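Local coordinates for protein methyl-accepting chemotaxis sensory transducer (Anaeromyxobacter dehalogenans, PDB 4K08) that probably senses small molecules in the periplasm through a PAS-like sensor domain, as part of a chemotaxis transducer that signals across the membrane, at residues R51-L63 and P132-D144. Residues are numbered along the deposited sequence; the frame is centred on the assembly and turned at random.
With ACT (acetate ion), chain C.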
ATOM      1  N   ARG A  51      -0.582  -3.004 -12.317  1.00 20.39           N
ATOM      2  CA  ARG A  51      -0.340  -1.562 -12.399  1.00 21.05           C
ATOM      3  C   ARG A  51      -1.654  -0.948 -12.859  1.00 24.12           C
ATOM      4  O   ARG A  51      -2.493  -1.646 -13.415  1.00 21.44           O
ATOM      5  CB  ARG A  51       0.776  -1.269 -13.423  1.00 19.03           C
ATOM      6  CG  ARG A  51       2.144  -1.843 -13.031  1.00 20.50           C
ATOM      7  CD  ARG A  51       2.711  -1.116 -11.657  1.00 22.45           C
ATOM      8  NE  ARG A  51       4.107  -1.513 -11.500  1.00 18.61           N
ATOM      9  CZ  ARG A  51       4.471  -2.735 -11.096  1.00 23.01           C
ATOM     10  NH1 ARG A  51       3.519  -3.614 -10.724  1.00 19.39           N
ATOM     11  NH2 ARG A  51       5.759  -3.084 -11.017  1.00 21.48           N
ATOM     12  N   TYR A  52      -1.856   0.335 -12.645  1.00 23.24           N
ATOM     13  CA  TYR A  52      -2.987   1.000 -13.286  1.00 28.19           C
ATOM     14  C   TYR A  52      -2.547   2.344 -13.830  1.00 29.44           C
ATOM     15  O   TYR A  52      -1.494   2.894 -13.389  1.00 22.98           O
ATOM     16  CB  TYR A  52      -4.187   1.190 -12.341  1.00 25.70           C
ATOM     17  CG  TYR A  52      -3.943   2.010 -11.070  1.00 27.26           C
ATOM     18  CD1 TYR A  52      -3.367   1.425  -9.932  1.00 25.29           C
ATOM     19  CD2 TYR A  52      -4.297   3.360 -11.006  1.00 28.15           C
ATOM     20  CE1 TYR A  52      -3.159   2.180  -8.726  1.00 27.38           C
ATOM     21  CE2 TYR A  52      -4.081   4.112  -9.843  1.00 28.67           C
ATOM     22  CZ  TYR A  52      -3.512   3.516  -8.712  1.00 27.56           C
ATOM     23  OH  TYR A  52      -3.303   4.273  -7.584  1.00 29.42           O
ATOM     24  N   ASP A  53      -3.346   2.861 -14.771  1.00 27.72           N
ATOM     25  CA  ASP A  53      -3.118   4.205 -15.352  1.00 31.04           C
ATOM     26  C   ASP A  53      -1.670   4.289 -15.757  1.00 29.73           C
ATOM     27  O   ASP A  53      -1.013   5.312 -15.495  1.00 28.10           O
ATOM     28  CB  ASP A  53      -3.443   5.362 -14.365  1.00 31.27           C
ATOM     29  CG  ASP A  53      -4.952   5.469 -14.037  1.00 37.44           C
ATOM     30  OD1 ASP A  53      -5.774   4.846 -14.726  1.00 36.20           O
ATOM     31  OD2 ASP A  53      -5.347   6.141 -13.062  1.00 40.60           O
ATOM     32  N   GLY A  54      -1.158   3.206 -16.343  1.00 27.36           N
ATOM     33  CA  GLY A  54       0.243   3.140 -16.762  1.00 27.69           C
ATOM     34  C   GLY A  54       1.155   2.526 -15.681  1.00 28.30           C
ATOM     35  O   GLY A  54       1.337   1.302 -15.538  1.00 26.67           O
ATOM     36  N   SER A  55       1.730   3.367 -14.848  1.00 26.20           N
ATOM     37  CA  SER A  55       2.754   2.845 -13.968  1.00 28.12           C
ATOM     38  C   SER A  55       2.390   2.998 -12.468  1.00 24.76           C
ATOM     39  O   SER A  55       3.219   2.725 -11.602  1.00 22.57           O
ATOM     40  CB  SER A  55       4.072   3.562 -14.307  1.00 33.59           C
ATOM     41  OG  SER A  55       3.956   4.905 -13.818  1.00 37.53           O
ATOM     42  N   GLU A  56       1.161   3.401 -12.152  1.00 23.07           N
ATOM     43  CA  GLU A  56       0.773   3.493 -10.745  1.00 21.10           C
ATOM     44  C   GLU A  56       0.740   2.077 -10.130  1.00 25.79           C
ATOM     45  O   GLU A  56       0.340   1.082 -10.800  1.00 18.06           O
ATOM     46  CB  GLU A  56      -0.595   4.162 -10.534  1.00 27.27           C
ATOM     47  CG  GLU A  56      -0.831   5.456 -11.326  1.00 33.00           C
ATOM     48  CD  GLU A  56       0.084   6.639 -10.944  1.00 40.34           C
ATOM     49  OE1 GLU A  56       0.883   6.607  -9.954  1.00 34.42           O
ATOM     50  OE2 GLU A  56      -0.028   7.637 -11.677  1.00 44.33           O
ATOM     51  N   TYR A  57       1.121   1.969  -8.859  1.00 21.54           N
ATOM     52  CA  TYR A  57       1.343   0.633  -8.276  1.00 20.65           C
ATOM     53  C   TYR A  57       0.849   0.523  -6.822  1.00 22.03           C
ATOM     54  O   TYR A  57       0.526   1.553  -6.169  1.00 22.39           O
ATOM     55  CB  TYR A  57       2.836   0.318  -8.343  1.00 19.09           C
ATOM     56  CG  TYR A  57       3.626   1.268  -7.435  1.00 19.76           C
ATOM     57  CD1 TYR A  57       3.817   0.980  -6.078  1.00 22.70           C
ATOM     58  CD2 TYR A  57       4.174   2.453  -7.962  1.00 22.44           C
ATOM     59  CE1 TYR A  57       4.530   1.890  -5.229  1.00 22.43           C
ATOM     60  CE2 TYR A  57       4.897   3.349  -7.149  1.00 21.85           C
ATOM     61  CZ  TYR A  57       5.067   3.063  -5.789  1.00 22.62           C
ATOM     62  OH  TYR A  57       5.777   3.967  -5.040  1.00 19.83           O
ATOM     63  N   PHE A  58       0.834  -0.715  -6.306  1.00 21.29           N
ATOM     64  CA  PHE A  58       0.393  -1.010  -4.933  1.00 24.08           C
ATOM     65  C   PHE A  58       1.612  -1.474  -4.140  1.00 24.03           C
ATOM     66  O   PHE A  58       2.481  -2.073  -4.731  1.00 22.02           O
ATOM     67  CB  PHE A  58      -0.652  -2.159  -4.918  1.00 27.08           C
ATOM     68  CG  PHE A  58      -1.907  -1.857  -5.717  1.00 26.28           C
ATOM     69  CD1 PHE A  58      -2.920  -1.059  -5.182  1.00 27.53           C
ATOM     70  CD2 PHE A  58      -2.057  -2.338  -7.022  1.00 24.51           C
ATOM     71  CE1 PHE A  58      -4.059  -0.756  -5.938  1.00 27.32           C
ATOM     72  CE2 PHE A  58      -3.179  -2.063  -7.763  1.00 26.55           C
ATOM     73  CZ  PHE A  58      -4.191  -1.261  -7.225  1.00 26.25           C
ATOM     74  N   TRP A  59       1.645  -1.292  -2.814  1.00 22.22           N
ATOM     75  CA  TRP A  59       2.645  -1.960  -1.995  1.00 25.37           C
ATOM     76  C   TRP A  59       1.926  -2.522  -0.774  1.00 28.76           C
ATOM     77  O   TRP A  59       0.801  -2.153  -0.475  1.00 24.55           O
ATOM     78  CB  TRP A  59       3.756  -0.977  -1.495  1.00 24.49           C
ATOM     79  CG  TRP A  59       3.211  -0.042  -0.399  1.00 25.86           C
ATOM     80  CD1 TRP A  59       3.199  -0.267   0.986  1.00 26.92           C
ATOM     81  CD2 TRP A  59       2.554   1.222  -0.594  1.00 26.13           C
ATOM     82  NE1 TRP A  59       2.612   0.804   1.635  1.00 26.84           N
ATOM     83  CE2 TRP A  59       2.161   1.704   0.708  1.00 28.49           C
ATOM     84  CE3 TRP A  59       2.242   1.993  -1.722  1.00 26.23           C
ATOM     85  CZ2 TRP A  59       1.500   2.925   0.892  1.00 29.83           C
ATOM     86  CZ3 TRP A  59       1.573   3.251  -1.528  1.00 28.50           C
ATOM     87  CH2 TRP A  59       1.214   3.689  -0.232  1.00 29.28           C
ATOM     88  N   VAL A  60       2.597  -3.414  -0.059  1.00 26.86           N
ATOM     89  CA  VAL A  60       2.056  -3.964   1.150  1.00 23.84           C
ATOM     90  C   VAL A  60       3.113  -3.839   2.239  1.00 25.65           C
ATOM     91  O   VAL A  60       4.271  -4.227   2.041  1.00 25.10           O
ATOM     92  CB  VAL A  60       1.694  -5.466   0.986  1.00 26.04           C
ATOM     93  CG1 VAL A  60       1.183  -6.016   2.366  1.00 28.18           C
ATOM     94  CG2 VAL A  60       0.661  -5.670  -0.156  1.00 24.65           C
ATOM     95  N   ASN A  61       2.730  -3.295   3.388  1.00 27.30           N
ATOM     96  CA  ASN A  61       3.589  -3.410   4.560  1.00 31.23           C
ATOM     97  C   ASN A  61       2.791  -3.950   5.744  1.00 32.09           C
ATOM     98  O   ASN A  61       1.575  -3.991   5.669  1.00 30.97           O
ATOM     99  CB  ASN A  61       4.304  -2.080   4.901  1.00 30.41           C
ATOM    100  CG  ASN A  61       3.340  -0.963   5.311  1.00 32.89           C
ATOM    101  OD1 ASN A  61       2.900  -0.162   4.474  1.00 31.02           O
ATOM    102  ND2 ASN A  61       3.030  -0.893   6.607  1.00 31.12           N
ATOM    103  N   ASP A  62       3.475  -4.366   6.813  1.00 28.81           N
ATOM    104  CA  ASP A  62       2.749  -4.869   8.003  1.00 31.58           C
ATOM    105  C   ASP A  62       2.784  -3.834   9.114  1.00 33.97           C
ATOM    106  O   ASP A  62       3.187  -2.667   8.886  1.00 31.90           O
ATOM    107  CB  ASP A  62       3.257  -6.239   8.529  1.00 31.96           C
ATOM    108  CG  ASP A  62       4.692  -6.194   9.090  1.00 34.23           C
ATOM    109  OD1 ASP A  62       5.223  -5.115   9.499  1.00 32.60           O
ATOM    110  OD2 ASP A  62       5.316  -7.285   9.104  1.00 36.58           O
ATOM    111  N   LEU A  63       2.358  -4.246  10.308  1.00 34.90           N
ATOM    112  CA  LEU A  63       2.097  -3.276  11.371  1.00 37.50           C
ATOM    113  C   LEU A  63       3.314  -2.915  12.215  1.00 38.19           C
ATOM    114  O   LEU A  63       3.255  -1.977  13.001  1.00 39.51           O
ATOM    115  CB  LEU A  63       0.935  -3.776  12.262  1.00 41.73           C
ATOM    116  CG  LEU A  63      -0.380  -3.948  11.468  1.00 41.54           C
ATOM    117  CD1 LEU A  63      -1.459  -4.529  12.371  1.00 46.06           C
ATOM    118  CD2 LEU A  63      -0.850  -2.640  10.829  1.00 39.22           C
ATOM    119  N   PRO A 132      -6.712  -9.612   9.490  1.00 39.83           N
ATOM    120  CA  PRO A 132      -6.290 -10.965   9.890  1.00 41.86           C
ATOM    121  C   PRO A 132      -4.804 -11.246   9.576  1.00 43.17           C
ATOM    122  O   PRO A 132      -4.255 -12.159  10.185  1.00 42.00           O
ATOM    123  CB  PRO A 132      -7.222 -11.895   9.077  1.00 43.30           C
ATOM    124  CG  PRO A 132      -8.464 -11.054   8.803  1.00 44.05           C
ATOM    125  CD  PRO A 132      -7.925  -9.606   8.660  1.00 41.56           C
ATOM    126  N   TRP A 133      -4.159 -10.497   8.667  1.00 38.52           N
ATOM    127  CA  TRP A 133      -2.758 -10.771   8.356  1.00 38.95           C
ATOM    128  C   TRP A 133      -1.849  -9.648   8.824  1.00 38.76           C
ATOM    129  O   TRP A 133      -0.624  -9.703   8.628  1.00 37.84           O
ATOM    130  CB  TRP A 133      -2.560 -10.946   6.836  1.00 38.25           C
ATOM    131  CG  TRP A 133      -3.216 -12.192   6.273  1.00 39.25           C
ATOM    132  CD1 TRP A 133      -3.666 -13.292   6.976  1.00 38.55           C
ATOM    133  CD2 TRP A 133      -3.488 -12.453   4.887  1.00 39.74           C
ATOM    134  NE1 TRP A 133      -4.214 -14.218   6.099  1.00 38.67           N
ATOM    135  CE2 TRP A 133      -4.107 -13.735   4.813  1.00 39.61           C
ATOM    136  CE3 TRP A 133      -3.270 -11.721   3.694  1.00 36.77           C
ATOM    137  CZ2 TRP A 133      -4.507 -14.311   3.597  1.00 40.46           C
ATOM    138  CZ3 TRP A 133      -3.674 -12.291   2.474  1.00 36.08           C
ATOM    139  CH2 TRP A 133      -4.309 -13.584   2.442  1.00 38.43           C
ATOM    140  N   GLY A 134      -2.442  -8.628   9.429  1.00 36.87           N
ATOM    141  CA  GLY A 134      -1.675  -7.482   9.900  1.00 35.53           C
ATOM    142  C   GLY A 134      -1.079  -6.716   8.710  1.00 35.25           C
ATOM    143  O   GLY A 134       0.036  -6.185   8.811  1.00 32.72           O
ATOM    144  N   TRP A 135      -1.786  -6.692   7.572  1.00 35.05           N
ATOM    145  CA  TRP A 135      -1.307  -5.983   6.376  1.00 34.60           C
ATOM    146  C   TRP A 135      -1.869  -4.565   6.237  1.00 36.32           C
ATOM    147  O   TRP A 135      -3.025  -4.298   6.593  1.00 37.52           O
ATOM    148  CB  TRP A 135      -1.716  -6.740   5.099  1.00 31.78           C
ATOM    149  CG  TRP A 135      -0.870  -7.907   4.829  1.00 31.32           C
ATOM    150  CD1 TRP A 135       0.109  -8.420   5.632  1.00 31.68           C
ATOM    151  CD2 TRP A 135      -0.890  -8.697   3.657  1.00 29.94           C
ATOM    152  NE1 TRP A 135       0.692  -9.507   5.025  1.00 33.11           N
ATOM    153  CE2 TRP A 135       0.101  -9.687   3.802  1.00 33.88           C
ATOM    154  CE3 TRP A 135      -1.641  -8.647   2.469  1.00 32.02           C
ATOM    155  CZ2 TRP A 135       0.348 -10.654   2.806  1.00 33.99           C
ATOM    156  CZ3 TRP A 135      -1.399  -9.595   1.491  1.00 31.62           C
ATOM    157  CH2 TRP A 135      -0.421 -10.596   1.673  1.00 32.59           C
ATOM    158  N   VAL A 136      -1.057  -3.690   5.655  1.00 32.17           N
ATOM    159  CA  VAL A 136      -1.524  -2.405   5.169  1.00 33.26           C
ATOM    160  C   VAL A 136      -1.316  -2.433   3.662  1.00 31.57           C
ATOM    161  O   VAL A 136      -0.226  -2.764   3.226  1.00 29.41           O
ATOM    162  CB  VAL A 136      -0.694  -1.242   5.770  1.00 36.54           C
ATOM    163  CG1 VAL A 136      -1.085   0.136   5.127  1.00 36.51           C
ATOM    164  CG2 VAL A 136      -0.875  -1.220   7.310  1.00 37.97           C
ATOM    165  N   VAL A 137      -2.342  -2.124   2.882  1.00 30.53           N
ATOM    166  CA  VAL A 137      -2.217  -2.112   1.410  1.00 30.76           C
ATOM    167  C   VAL A 137      -2.431  -0.673   0.938  1.00 31.26           C
ATOM    168  O   VAL A 137      -3.354   0.008   1.430  1.00 33.37           O
ATOM    169  CB  VAL A 137      -3.278  -3.040   0.753  1.00 37.01           C
ATOM    170  CG1 VAL A 137      -3.037  -3.150  -0.766  1.00 35.67           C
ATOM    171  CG2 VAL A 137      -3.243  -4.420   1.424  1.00 33.75           C
ATOM    172  N   GLY A 138      -1.566  -0.174   0.054  1.00 27.95           N
ATOM    173  CA  GLY A 138      -1.624   1.238  -0.306  1.00 29.84           C
ATOM    174  C   GLY A 138      -1.348   1.481  -1.777  1.00 31.43           C
ATOM    175  O   GLY A 138      -0.782   0.617  -2.470  1.00 25.36           O
ATOM    176  N   SER A 139      -1.760   2.659  -2.247  1.00 30.59           N
ATOM    177  CA  SER A 139      -1.370   3.169  -3.564  1.00 28.14           C
ATOM    178  C   SER A 139      -1.532   4.678  -3.477  1.00 29.99           C
ATOM    179  O   SER A 139      -2.335   5.158  -2.666  1.00 29.58           O
ATOM    180  CB  SER A 139      -2.250   2.602  -4.700  1.00 24.58           C
ATOM    181  OG  SER A 139      -1.763   3.014  -5.971  1.00 26.04           O
ATOM    182  N   GLY A 140      -0.770   5.428  -4.272  1.00 30.13           N
ATOM    183  CA  GLY A 140      -0.886   6.884  -4.257  1.00 35.41           C
ATOM    184  C   GLY A 140      -0.792   7.533  -5.638  1.00 34.94           C
ATOM    185  O   GLY A 140      -0.380   6.899  -6.620  1.00 29.40           O
ATOM    186  N   LEU A 141      -1.162   8.812  -5.711  1.00 31.76           N
ATOM    187  CA  LEU A 141      -0.964   9.609  -6.923  1.00 34.06           C
ATOM    188  C   LEU A 141       0.172  10.606  -6.665  1.00 33.52           C
ATOM    189  O   LEU A 141       0.450  11.014  -5.512  1.00 36.03           O
ATOM    190  CB  LEU A 141      -2.255  10.367  -7.300  1.00 36.18           C
ATOM    191  CG  LEU A 141      -2.702  11.325  -6.160  1.00 40.85           C
ATOM    192  CD1 LEU A 141      -2.326  12.751  -6.470  1.00 42.20           C
ATOM    193  CD2 LEU A 141      -4.177  11.260  -5.880  1.00 46.25           C
ATOM    194  N   TYR A 142       0.812  11.008  -7.746  1.00 28.88           N
ATOM    195  CA  TYR A 142       1.855  12.000  -7.689  1.00 34.55           C
ATOM    196  C   TYR A 142       1.173  13.336  -8.010  1.00 40.23           C
ATOM    197  O   TYR A 142       0.616  13.534  -9.105  1.00 35.33           O
ATOM    198  CB  TYR A 142       2.993  11.651  -8.638  1.00 28.96           C
ATOM    199  CG  TYR A 142       3.699  10.395  -8.147  1.00 31.87           C
ATOM    200  CD1 TYR A 142       4.775  10.492  -7.227  1.00 27.19           C
ATOM    201  CD2 TYR A 142       3.265   9.108  -8.554  1.00 30.50           C
ATOM    202  CE1 TYR A 142       5.404   9.330  -6.707  1.00 23.56           C
ATOM    203  CE2 TYR A 142       3.891   7.931  -8.061  1.00 28.24           C
ATOM    204  CZ  TYR A 142       4.951   8.049  -7.144  1.00 27.34           C
ATOM    205  OH  TYR A 142       5.582   6.935  -6.648  1.00 24.69           O
ATOM    206  N   VAL A 143       1.169  14.198  -6.995  1.00 35.62           N
ATOM    207  CA  VAL A 143       0.491  15.495  -7.057  1.00 39.19           C
ATOM    208  C   VAL A 143       0.776  16.235  -8.357  1.00 49.53           C
ATOM    209  O   VAL A 143      -0.156  16.744  -8.966  1.00 49.53           O
ATOM    210  CB  VAL A 143       0.858  16.426  -5.880  1.00 37.70           C
ATOM    211  CG1 VAL A 143       0.220  17.834  -6.107  1.00 39.30           C
ATOM    212  CG2 VAL A 143       0.419  15.816  -4.530  1.00 37.21           C
ATOM    213  N   ASP A 144       2.032  16.278  -8.797  1.00 61.86           N
ATOM    214  CA  ASP A 144       2.372  17.003 -10.023  1.00 68.49           C
ATOM    215  C   ASP A 144       2.045  16.221 -11.310  1.00 77.97           C
ATOM    216  O   ASP A 144       2.350  15.026 -11.449  1.00 81.43           O
ATOM    217  CB  ASP A 144       3.852  17.394 -10.000  1.00 56.72           C
TER
HETATM  218  C   ACT C 201       5.063   4.278  -1.649  1.00 27.52           C
HETATM  219  O   ACT C 201       5.657   3.601  -2.570  1.00 21.60           O
HETATM  220  OXT ACT C 201       4.411   5.300  -1.983  1.00 22.70           O
HETATM  221  CH3 ACT C 201       5.091   3.906  -0.159  1.00 25.11           C
HETATM  222  O   HOH W   1      -2.372   6.910  -8.926  1.00 42.36           O
HETATM  223  O   HOH W   2       1.486   5.007  -8.006  1.00 22.76           O
HETATM  224  O   HOH W   3       0.239   9.824 -10.340  1.00 30.80           O
HETATM  225  O   HOH W   4       1.741   4.103  -5.483  1.00 17.42           O
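W59 to N61 pair antiparallel with V136 to G138, joining strand 59-62 to strand 135-142 in the sheet of a PAS-like single Cache domain. Four backbone hydrogen bonds hold the pairing. W59 and G138 exchange two, N61 and V136 the others; V136 N to N61 O is the shortest at 2.6 Å and nearly straight (165°).

Ring packing follows. W59 has CG between its backbone N and carbonyl carbon (chi1 73°), which folds the indole over G138. G138 CA lies 3.7 Å from the centroid of the W59 six-membered ring, a CH-pi contact, and a side chain here would clash with the indole. The methyl of a bound acetate, probably from the crystallisation liquor, covers the opposite face. With an alanine at W59, G138 and the acetate methyl are likely to lose the flat ring between them. On the other side of the sheet, V60 CG1 sits over the W135 ring, and helix 36-49 packs on both residues.

Beyond the bridged pairs, where Y52, E56 and Y57 lie beside the end of strand 135-142, side chains and water make the links. S139 OG donates to Y57 O at 2.7 Å, from above the carbonyl plane, and Y52 OH reaches the same OG at 2.6 Å. One water links E56 OE1 and Y57 N to G140 O; another joins Y57 O to G140 N.

Y57 OH donates to acetate O at a very short 2.5 Å. H70, Y110 and K123 also hydrogen-bond the acetate. Separately, the indole edge is fixed within its own strand: W59 NE1 donates to N61 OD1 at 3.0 Å, exactly in the indole plane.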